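Local coordinates for protein L-lysine 6-monooxygenase involved in desferrioxamine biosynthesis (Erwinia amylovora CFBP1430, PDB 5O8P) that binds FAD and probably uses NADPH to hydroxylate the amine nitrogen of cadaverine in the biosynthesis of the siderophore desferrioxamine, at residues N6-N20 / E149-P161. Residues are numbered along the deposited sequence; the frame is centred on the assembly and turned at random.
Sequences NTIYDFIGIGIGPFN and EWLAHRLVLGTGP. With FAD (flavin-adenine dinucleotide), chain C.
I12 reaches across to W150 and A152 with its CD1, which lies 3.6 Å from W150 CB; CG1 sits anti to the carbonyl carbon (chi1 -67°) and chi2 is extended, carrying the methyl to its neighbours. Further along the same face, I14 and L157 lie side by side, CD1 to CD2 at 3.9 Å. V156, on the opposite face, meets the F11 ring obliquely through CG1, and helix 399-410 covers both residues. Nearer the surface, Y9 CE2 comes to the edge of the W150 ring, while I8 CD1 sits over the face of the H153 imidazole, a CH-pi contact. The bent R154 chain turns NE to D10 O (3.0 Å), which lies 29° out of the guanidinium plane; D10 OD2 accepts the N34 backbone N-H, and OD1 stays beyond salt-bridge range of R154 NH2. N20 ND2 donates to G15 O (2.7 Å) in its own amide plane, tying helix 18-27 to the glycine turn of a Rossmann-like dinucleotide-binding fold. G15 suits the tight turn against G158 and T159; G17 and G160 leave the FAD phosphates room. Parallel backbone bonds such as I14 N to V156 O (3.0 Å) and apolar packing together hold the strands, whose glycine-rich turns bring backbone to the cofactor, with P18, F19 and T159 alongside.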
ATOM      1  N   ASN B   6       8.190  47.049 -32.978  1.00 83.14           N
ATOM      2  CA  ASN B   6       6.861  47.489 -33.508  1.00 86.73           C
ATOM      3  C   ASN B   6       5.798  47.579 -32.389  1.00 83.19           C
ATOM      4  O   ASN B   6       5.549  48.673 -31.876  1.00 78.56           O
ATOM      5  CB  ASN B   6       6.429  46.562 -34.668  1.00 90.02           C
ATOM      6  CG  ASN B   6       5.094  46.951 -35.284  1.00 91.88           C
ATOM      7  OD1 ASN B   6       4.893  48.107 -35.644  1.00 95.49           O
ATOM      8  ND2 ASN B   6       4.179  45.978 -35.429  1.00 90.65           N
ATOM      9  N   THR B   7       5.208  46.445 -31.971  1.00 76.38           N
ATOM     10  CA  THR B   7       4.210  46.421 -30.873  1.00 67.53           C
ATOM     11  C   THR B   7       4.898  46.097 -29.546  1.00 59.25           C
ATOM     12  O   THR B   7       5.644  45.122 -29.470  1.00 60.42           O
ATOM     13  CB  THR B   7       3.062  45.405 -31.116  1.00 67.86           C
ATOM     14  OG1 THR B   7       3.438  44.101 -30.664  1.00 64.14           O
ATOM     15  CG2 THR B   7       2.655  45.322 -32.599  1.00 69.17           C
ATOM     16  N   ILE B   8       4.634  46.880 -28.500  1.00 55.79           N
ATOM     17  CA  ILE B   8       5.226  46.612 -27.183  1.00 54.97           C
ATOM     18  C   ILE B   8       4.405  45.562 -26.417  1.00 48.82           C
ATOM     19  O   ILE B   8       3.196  45.646 -26.359  1.00 50.31           O
ATOM     20  CB  ILE B   8       5.417  47.902 -26.342  1.00 62.68           C
ATOM     21  CG1 ILE B   8       6.411  47.640 -25.201  1.00 66.58           C
ATOM     22  CG2 ILE B   8       4.101  48.450 -25.764  1.00 72.46           C
ATOM     23  CD1 ILE B   8       6.897  48.890 -24.493  1.00 67.95           C
ATOM     24  N   TYR B   9       5.070  44.567 -25.849  1.00 43.07           N
ATOM     25  CA  TYR B   9       4.383  43.482 -25.130  1.00 39.62           C
ATOM     26  C   TYR B   9       4.229  43.853 -23.655  1.00 40.98           C
ATOM     27  O   TYR B   9       5.040  44.624 -23.096  1.00 42.08           O
ATOM     28  CB  TYR B   9       5.141  42.157 -25.293  1.00 38.00           C
ATOM     29  CG  TYR B   9       4.980  41.530 -26.659  1.00 36.59           C
ATOM     30  CD1 TYR B   9       3.885  40.706 -26.944  1.00 34.64           C
ATOM     31  CD2 TYR B   9       5.919  41.761 -27.678  1.00 36.66           C
ATOM     32  CE1 TYR B   9       3.733  40.125 -28.193  1.00 34.32           C
ATOM     33  CE2 TYR B   9       5.770  41.185 -28.934  1.00 34.96           C
ATOM     34  CZ  TYR B   9       4.675  40.375 -29.186  1.00 35.12           C
ATOM     35  OH  TYR B   9       4.524  39.784 -30.417  1.00 34.39           O
ATOM     36  N   ASP B  10       3.196  43.300 -23.015  1.00 39.79           N
ATOM     37  CA  ASP B  10       2.976  43.515 -21.569  1.00 40.45           C
ATOM     38  C   ASP B  10       4.052  42.794 -20.785  1.00 39.50           C
ATOM     39  O   ASP B  10       4.563  43.310 -19.780  1.00 41.25           O
ATOM     40  CB  ASP B  10       1.584  43.054 -21.129  1.00 41.84           C
ATOM     41  CG  ASP B  10       0.472  43.972 -21.629  1.00 46.75           C
ATOM     42  OD1 ASP B  10       0.555  45.209 -21.415  1.00 47.32           O
ATOM     43  OD2 ASP B  10      -0.500  43.455 -22.235  1.00 49.39           O
ATOM     44  N   PHE B  11       4.366  41.584 -21.247  1.00 36.86           N
ATOM     45  CA  PHE B  11       5.535  40.857 -20.792  1.00 34.48           C
ATOM     46  C   PHE B  11       6.063  39.927 -21.881  1.00 34.52           C
ATOM     47  O   PHE B  11       5.305  39.497 -22.765  1.00 31.68           O
ATOM     48  CB  PHE B  11       5.207  40.056 -19.525  1.00 33.69           C
ATOM     49  CG  PHE B  11       4.395  38.819 -19.779  1.00 31.55           C
ATOM     50  CD1 PHE B  11       3.023  38.890 -19.910  1.00 32.13           C
ATOM     51  CD2 PHE B  11       5.013  37.582 -19.896  1.00 30.80           C
ATOM     52  CE1 PHE B  11       2.266  37.742 -20.143  1.00 33.54           C
ATOM     53  CE2 PHE B  11       4.271  36.437 -20.141  1.00 32.47           C
ATOM     54  CZ  PHE B  11       2.892  36.510 -20.258  1.00 33.48           C
ATOM     55  N   ILE B  12       7.357  39.618 -21.800  1.00 36.47           N
ATOM     56  CA  ILE B  12       7.967  38.570 -22.621  1.00 37.59           C
ATOM     57  C   ILE B  12       8.558  37.528 -21.693  1.00 37.27           C
ATOM     58  O   ILE B  12       9.318  37.871 -20.786  1.00 37.12           O
ATOM     59  CB  ILE B  12       9.112  39.106 -23.514  1.00 39.69           C
ATOM     60  CG1 ILE B  12       8.583  40.049 -24.575  1.00 41.04           C
ATOM     61  CG2 ILE B  12       9.838  37.963 -24.222  1.00 41.16           C
ATOM     62  CD1 ILE B  12       9.681  40.891 -25.185  1.00 44.41           C
ATOM     63  N   GLY B  13       8.222  36.267 -21.936  1.00 38.57           N
ATOM     64  CA  GLY B  13       8.845  35.156 -21.226  1.00 38.89           C
ATOM     65  C   GLY B  13      10.000  34.666 -22.066  1.00 37.75           C
ATOM     66  O   GLY B  13       9.835  34.425 -23.263  1.00 41.45           O
ATOM     67  N   ILE B  14      11.176  34.538 -21.457  1.00 34.13           N
ATOM     68  CA  ILE B  14      12.358  34.013 -22.147  1.00 33.93           C
ATOM     69  C   ILE B  14      12.672  32.640 -21.576  1.00 35.78           C
ATOM     70  O   ILE B  14      13.054  32.528 -20.432  1.00 42.43           O
ATOM     71  CB  ILE B  14      13.566  34.935 -21.952  1.00 32.16           C
ATOM     72  CG1 ILE B  14      13.263  36.318 -22.514  1.00 33.34           C
ATOM     73  CG2 ILE B  14      14.817  34.329 -22.581  1.00 32.33           C
ATOM     74  CD1 ILE B  14      14.330  37.350 -22.190  1.00 34.34           C
ATOM     75  N   GLY B  15      12.520  31.613 -22.394  1.00 36.28           N
ATOM     76  CA  GLY B  15      12.648  30.217 -21.989  1.00 34.53           C
ATOM     77  C   GLY B  15      11.272  29.610 -21.859  1.00 35.32           C
ATOM     78  O   GLY B  15      10.402  30.238 -21.295  1.00 36.12           O
ATOM     79  N   ILE B  16      11.063  28.420 -22.416  1.00 35.68           N
ATOM     80  CA  ILE B  16       9.794  27.710 -22.308  1.00 36.76           C
ATOM     81  C   ILE B  16      10.063  26.314 -21.740  1.00 37.50           C
ATOM     82  O   ILE B  16      10.026  25.274 -22.441  1.00 31.92           O
ATOM     83  CB  ILE B  16       9.028  27.646 -23.647  1.00 37.03           C
ATOM     84  CG1 ILE B  16       8.821  29.047 -24.213  1.00 37.91           C
ATOM     85  CG2 ILE B  16       7.657  27.000 -23.455  1.00 37.73           C
ATOM     86  CD1 ILE B  16       8.396  29.041 -25.670  1.00 41.04           C
ATOM     87  N   GLY B  17      10.364  26.317 -20.451  1.00 41.24           N
ATOM     88  CA  GLY B  17      10.362  25.096 -19.660  1.00 44.66           C
ATOM     89  C   GLY B  17       8.958  24.883 -19.167  1.00 44.79           C
ATOM     90  O   GLY B  17       8.066  25.624 -19.563  1.00 52.05           O
ATOM     91  N   PRO B  18       8.744  23.882 -18.297  1.00 43.62           N
ATOM     92  CA  PRO B  18       7.393  23.655 -17.772  1.00 41.32           C
ATOM     93  C   PRO B  18       6.837  24.832 -16.989  1.00 40.48           C
ATOM     94  O   PRO B  18       5.615  25.032 -16.994  1.00 44.20           O
ATOM     95  CB  PRO B  18       7.553  22.434 -16.861  1.00 41.38           C
ATOM     96  CG  PRO B  18       8.884  21.844 -17.200  1.00 45.32           C
ATOM     97  CD  PRO B  18       9.730  22.970 -17.694  1.00 45.05           C
ATOM     98  N   PHE B  19       7.712  25.613 -16.359  1.00 36.16           N
ATOM     99  CA  PHE B  19       7.263  26.818 -15.653  1.00 33.22           C
ATOM    100  C   PHE B  19       6.704  27.919 -16.574  1.00 32.51           C
ATOM    101  O   PHE B  19       5.561  28.329 -16.390  1.00 36.93           O
ATOM    102  CB  PHE B  19       8.366  27.366 -14.736  1.00 29.12           C
ATOM    103  CG  PHE B  19       8.818  26.386 -13.705  1.00 29.49           C
ATOM    104  CD1 PHE B  19       7.891  25.640 -12.957  1.00 32.90           C
ATOM    105  CD2 PHE B  19      10.152  26.212 -13.441  1.00 29.42           C
ATOM    106  CE1 PHE B  19       8.295  24.732 -12.010  1.00 29.98           C
ATOM    107  CE2 PHE B  19      10.558  25.300 -12.472  1.00 30.79           C
ATOM    108  CZ  PHE B  19       9.628  24.556 -11.781  1.00 29.95           C
ATOM    109  N   ASN B  20       7.473  28.381 -17.560  1.00 30.73           N
ATOM    110  CA  ASN B  20       6.945  29.383 -18.509  1.00 30.05           C
ATOM    111  C   ASN B  20       5.876  28.825 -19.428  1.00 29.34           C
ATOM    112  O   ASN B  20       5.019  29.574 -19.867  1.00 32.71           O
ATOM    113  CB  ASN B  20       8.037  30.048 -19.343  1.00 29.41           C
ATOM    114  CG  ASN B  20       8.628  31.287 -18.686  1.00 29.59           C
ATOM    115  OD1 ASN B  20       8.177  31.719 -17.642  1.00 30.79           O
ATOM    116  ND2 ASN B  20       9.650  31.858 -19.301  1.00 32.20           N
ATOM    117  N   GLU B 149      14.052  42.245 -32.824  1.00 43.28           N
ATOM    118  CA  GLU B 149      13.999  42.908 -31.517  1.00 43.16           C
ATOM    119  C   GLU B 149      12.570  42.919 -31.019  1.00 39.62           C
ATOM    120  O   GLU B 149      11.637  43.186 -31.770  1.00 41.80           O
ATOM    121  CB  GLU B 149      14.584  44.323 -31.576  1.00 47.26           C
ATOM    122  CG  GLU B 149      16.107  44.302 -31.510  1.00 53.83           C
ATOM    123  CD  GLU B 149      16.772  45.672 -31.539  1.00 57.72           C
ATOM    124  OE1 GLU B 149      16.057  46.721 -31.584  1.00 58.23           O
ATOM    125  OE2 GLU B 149      18.036  45.659 -31.492  1.00 57.50           O
ATOM    126  N   TRP B 150      12.414  42.567 -29.753  1.00 39.35           N
ATOM    127  CA  TRP B 150      11.121  42.487 -29.116  1.00 37.04           C
ATOM    128  C   TRP B 150      11.128  43.533 -28.025  1.00 39.92           C
ATOM    129  O   TRP B 150      12.108  43.666 -27.282  1.00 43.77           O
ATOM    130  CB  TRP B 150      10.921  41.103 -28.523  1.00 34.49           C
ATOM    131  CG  TRP B 150      11.140  39.988 -29.491  1.00 32.50           C
ATOM    132  CD1 TRP B 150      12.333  39.483 -29.909  1.00 32.89           C
ATOM    133  CD2 TRP B 150      10.134  39.222 -30.150  1.00 31.21           C
ATOM    134  NE1 TRP B 150      12.132  38.451 -30.790  1.00 33.27           N
ATOM    135  CE2 TRP B 150      10.787  38.269 -30.955  1.00 32.52           C
ATOM    136  CE3 TRP B 150       8.740  39.253 -30.137  1.00 32.83           C
ATOM    137  CZ2 TRP B 150      10.094  37.354 -31.749  1.00 33.65           C
ATOM    138  CZ3 TRP B 150       8.047  38.343 -30.912  1.00 34.19           C
ATOM    139  CH2 TRP B 150       8.724  37.405 -31.714  1.00 34.35           C
ATOM    140  N   LEU B 151      10.050  44.303 -27.949  1.00 39.26           N
ATOM    141  CA  LEU B 151       9.901  45.324 -26.926  1.00 36.28           C
ATOM    142  C   LEU B 151       8.931  44.835 -25.877  1.00 34.53           C
ATOM    143  O   LEU B 151       7.985  44.108 -26.198  1.00 30.82           O
ATOM    144  CB  LEU B 151       9.404  46.610 -27.566  1.00 37.12           C
ATOM    145  CG  LEU B 151      10.444  47.237 -28.497  1.00 40.86           C
ATOM    146  CD1 LEU B 151       9.830  48.200 -29.508  1.00 44.16           C
ATOM    147  CD2 LEU B 151      11.524  47.902 -27.663  1.00 41.90           C
ATOM    148  N   ALA B 152       9.178  45.211 -24.623  1.00 36.86           N
ATOM    149  CA  ALA B 152       8.333  44.750 -23.515  1.00 37.60           C
ATOM    150  C   ALA B 152       8.539  45.519 -22.223  1.00 36.09           C
ATOM    151  O   ALA B 152       9.666  45.890 -21.863  1.00 31.89           O
ATOM    152  CB  ALA B 152       8.569  43.269 -23.249  1.00 38.99           C
ATOM    153  N   HIS B 153       7.437  45.718 -21.510  1.00 37.45           N
ATOM    154  CA  HIS B 153       7.456  46.409 -20.224  1.00 38.43           C
ATOM    155  C   HIS B 153       8.055  45.541 -19.128  1.00 37.72           C
ATOM    156  O   HIS B 153       8.746  46.050 -18.227  1.00 34.51           O
ATOM    157  CB  HIS B 153       6.047  46.851 -19.838  1.00 38.75           C
ATOM    158  CG  HIS B 153       5.502  47.942 -20.709  1.00 38.21           C
ATOM    159  ND1 HIS B 153       5.874  49.261 -20.552  1.00 36.51           N
ATOM    160  CD2 HIS B 153       4.622  47.912 -21.743  1.00 37.23           C
ATOM    161  CE1 HIS B 153       5.245  49.997 -21.451  1.00 42.24           C
ATOM    162  NE2 HIS B 153       4.484  49.202 -22.190  1.00 43.89           N
ATOM    163  N   ARG B 154       7.785  44.236 -19.219  1.00 37.56           N
ATOM    164  CA  ARG B 154       8.213  43.270 -18.235  1.00 37.30           C
ATOM    165  C   ARG B 154       8.810  42.016 -18.867  1.00 36.50           C
ATOM    166  O   ARG B 154       8.373  41.556 -19.923  1.00 34.47           O
ATOM    167  CB  ARG B 154       7.005  42.870 -17.395  1.00 40.56           C
ATOM    168  CG  ARG B 154       6.410  43.995 -16.562  1.00 43.51           C
ATOM    169  CD  ARG B 154       5.076  43.607 -15.999  1.00 46.83           C
ATOM    170  NE  ARG B 154       4.052  44.029 -16.944  1.00 48.41           N
ATOM    171  CZ  ARG B 154       3.330  45.142 -16.854  1.00 49.41           C
ATOM    172  NH1 ARG B 154       3.481  45.984 -15.831  1.00 48.42           N
ATOM    173  NH2 ARG B 154       2.434  45.409 -17.809  1.00 52.64           N
ATOM    174  N   LEU B 155       9.805  41.448 -18.194  1.00 36.12           N
ATOM    175  CA  LEU B 155      10.395  40.164 -18.576  1.00 35.02           C
ATOM    176  C   LEU B 155      10.172  39.119 -17.492  1.00 34.10           C
ATOM    177  O   LEU B 155      10.163  39.440 -16.306  1.00 34.73           O
ATOM    178  CB  LEU B 155      11.900  40.336 -18.767  1.00 35.42           C
ATOM    179  CG  LEU B 155      12.351  41.390 -19.761  1.00 31.99           C
ATOM    180  CD1 LEU B 155      13.851  41.589 -19.645  1.00 30.61           C
ATOM    181  CD2 LEU B 155      11.942  40.966 -21.157  1.00 32.41           C
ATOM    182  N   VAL B 156      10.023  37.868 -17.891  1.00 33.14           N
ATOM    183  CA  VAL B 156       9.986  36.766 -16.936  1.00 34.77           C
ATOM    184  C   VAL B 156      10.948  35.698 -17.457  1.00 35.08           C
ATOM    185  O   VAL B 156      10.718  35.083 -18.507  1.00 33.14           O
ATOM    186  CB  VAL B 156       8.536  36.286 -16.611  1.00 36.21           C
ATOM    187  CG1 VAL B 156       7.558  36.647 -17.711  1.00 39.83           C
ATOM    188  CG2 VAL B 156       8.451  34.789 -16.322  1.00 35.47           C
ATOM    189  N   LEU B 157      12.032  35.504 -16.702  1.00 35.73           N
ATOM    190  CA  LEU B 157      13.149  34.635 -17.092  1.00 34.97           C
ATOM    191  C   LEU B 157      12.938  33.199 -16.601  1.00 35.46           C
ATOM    192  O   LEU B 157      13.169  32.899 -15.439  1.00 34.19           O
ATOM    193  CB  LEU B 157      14.465  35.199 -16.541  1.00 31.62           C
ATOM    194  CG  LEU B 157      14.759  36.669 -16.856  1.00 32.23           C
ATOM    195  CD1 LEU B 157      16.089  37.122 -16.281  1.00 31.65           C
ATOM    196  CD2 LEU B 157      14.725  36.946 -18.344  1.00 34.85           C
ATOM    197  N   GLY B 158      12.472  32.325 -17.491  1.00 37.17           N
ATOM    198  CA  GLY B 158      12.293  30.908 -17.197  1.00 42.08           C
ATOM    199  C   GLY B 158      13.305  30.054 -17.937  1.00 43.95           C
ATOM    200  O   GLY B 158      12.955  29.010 -18.479  1.00 44.69           O
ATOM    201  N   THR B 159      14.553  30.525 -17.933  1.00 46.91           N
ATOM    202  CA  THR B 159      15.675  29.984 -18.708  1.00 45.20           C
ATOM    203  C   THR B 159      16.040  28.569 -18.252  1.00 48.33           C
ATOM    204  O   THR B 159      16.458  27.745 -19.049  1.00 49.76           O
ATOM    205  CB  THR B 159      16.910  30.948 -18.578  1.00 43.38           C
ATOM    206  OG1 THR B 159      16.889  31.883 -19.665  1.00 44.16           O
ATOM    207  CG2 THR B 159      18.277  30.245 -18.570  1.00 45.21           C
ATOM    208  N   GLY B 160      15.890  28.306 -16.963  1.00 51.79           N
ATOM    209  CA  GLY B 160      16.237  27.022 -16.407  1.00 49.23           C
ATOM    210  C   GLY B 160      17.709  26.885 -16.080  1.00 48.58           C
ATOM    211  O   GLY B 160      18.518  27.755 -16.435  1.00 45.47           O
ATOM    212  N   PRO B 161      18.055  25.837 -15.301  1.00 48.03           N
ATOM    213  CA  PRO B 161      19.416  25.648 -14.861  1.00 46.81           C
ATOM    214  C   PRO B 161      20.133  24.742 -15.838  1.00 45.17           C
ATOM    215  O   PRO B 161      19.489  24.114 -16.669  1.00 43.41           O
ATOM    216  CB  PRO B 161      19.232  24.966 -13.502  1.00 47.32           C
ATOM    217  CG  PRO B 161      17.972  24.174 -13.640  1.00 46.19           C
ATOM    218  CD  PRO B 161      17.191  24.751 -14.790  1.00 46.96           C
TER
HETATM  219  PA  FAD C 501      13.862  23.969 -18.520  1.00 81.94           P
HETATM  220  O1A FAD C 501      13.628  22.629 -19.193  1.00 74.09           O
HETATM  221  O2A FAD C 501      15.240  24.305 -18.001  1.00 70.04           O
HETATM  222  O5B FAD C 501      13.396  25.075 -19.601  1.00 89.76           O
HETATM  223  C5B FAD C 501      14.259  26.106 -20.069  1.00 93.35           C
HETATM  224  C4B FAD C 501      14.079  26.407 -21.553  1.00 92.51           C
HETATM  225  O4B FAD C 501      14.632  27.701 -21.842  1.00 91.14           O
HETATM  226  C3B FAD C 501      14.817  25.416 -22.446  1.00 92.41           C
HETATM  227  O3B FAD C 501      13.932  24.987 -23.489  1.00 71.22           O
HETATM  228  C2B FAD C 501      16.038  26.185 -22.949  1.00 93.74           C
HETATM  229  O2B FAD C 501      16.477  25.801 -24.256  1.00102.75           O
HETATM  230  C1B FAD C 501      15.531  27.615 -22.957  1.00 89.91           C
HETATM  231  N9A FAD C 501      16.570  28.681 -22.953  1.00 89.25           N
HETATM  232  C8A FAD C 501      17.630  28.831 -22.132  1.00 89.69           C
HETATM  233  N7A FAD C 501      18.335  29.948 -22.465  1.00 85.07           N
HETATM  234  C5A FAD C 501      17.719  30.530 -23.517  1.00 83.69           C
HETATM  235  C6A FAD C 501      17.920  31.729 -24.377  1.00 80.99           C
HETATM  236  N6A FAD C 501      18.962  32.570 -24.174  1.00 86.95           N
HETATM  237  N1A FAD C 501      17.024  31.960 -25.373  1.00 75.99           N
HETATM  238  C2A FAD C 501      15.976  31.138 -25.600  1.00 77.16           C
HETATM  239  N3A FAD C 501      15.743  30.034 -24.865  1.00 71.15           N
HETATM  240  C4A FAD C 501      16.557  29.686 -23.831  1.00 82.70           C
HETATM  241  N1  FAD C 501      10.264  18.510 -10.612  1.00100.83           N
HETATM  242  C2  FAD C 501       9.053  18.075 -10.176  1.00100.06           C
HETATM  243  O2  FAD C 501       8.366  18.850  -9.474  1.00 91.22           O
HETATM  244  N3  FAD C 501       8.571  16.849 -10.483  1.00100.91           N
HETATM  245  C4  FAD C 501       9.267  15.978 -11.236  1.00 95.54           C
HETATM  246  O4  FAD C 501       8.804  14.852 -11.500  1.00 90.37           O
HETATM  247  C4X FAD C 501      10.601  16.377 -11.751  1.00 93.34           C
HETATM  248  N5  FAD C 501      11.348  15.551 -12.515  1.00 83.55           N
HETATM  249  C5X FAD C 501      12.563  15.945 -12.966  1.00 95.47           C
HETATM  250  C6  FAD C 501      13.290  15.050 -13.748  1.00103.36           C
HETATM  251  C7  FAD C 501      14.545  15.384 -14.249  1.00104.55           C
HETATM  252  C7M FAD C 501      15.315  14.396 -15.091  1.00 95.80           C
HETATM  253  C8  FAD C 501      15.114  16.728 -13.940  1.00103.41           C
HETATM  254  C8M FAD C 501      16.469  17.114 -14.469  1.00 98.10           C
HETATM  255  C9  FAD C 501      14.395  17.631 -13.155  1.00105.69           C
HETATM  256  C9A FAD C 501      13.126  17.307 -12.642  1.00105.54           C
HETATM  257  N10 FAD C 501      12.346  18.203 -11.835  1.00112.87           N
HETATM  258  C10 FAD C 501      11.079  17.740 -11.380  1.00101.91           C
HETATM  259  C1' FAD C 501      12.784  19.574 -11.454  1.00113.15           C
HETATM  260  C2' FAD C 501      12.248  20.660 -12.416  1.00109.04           C
HETATM  261  O2' FAD C 501      10.841  20.460 -12.668  1.00 95.16           O
HETATM  262  C3' FAD C 501      13.005  20.736 -13.755  1.00102.86           C
HETATM  263  O3' FAD C 501      14.390  21.043 -13.532  1.00101.10           O
HETATM  264  C4' FAD C 501      12.426  21.775 -14.725  1.00 97.60           C
HETATM  265  O4' FAD C 501      12.737  21.397 -16.071  1.00 78.97           O
HETATM  266  C5' FAD C 501      12.962  23.182 -14.476  1.00 99.50           C
HETATM  267  O5' FAD C 501      12.038  24.134 -15.006  1.00 99.51           O
HETATM  268  P   FAD C 501      12.490  25.156 -16.152  1.00 83.70           P
HETATM  269  O1P FAD C 501      11.280  25.977 -16.551  1.00 76.54           O
HETATM  270  O2P FAD C 501      13.702  25.832 -15.575  1.00 68.07           O
HETATM  271  O3P FAD C 501      12.787  24.039 -17.299  1.00 95.50           O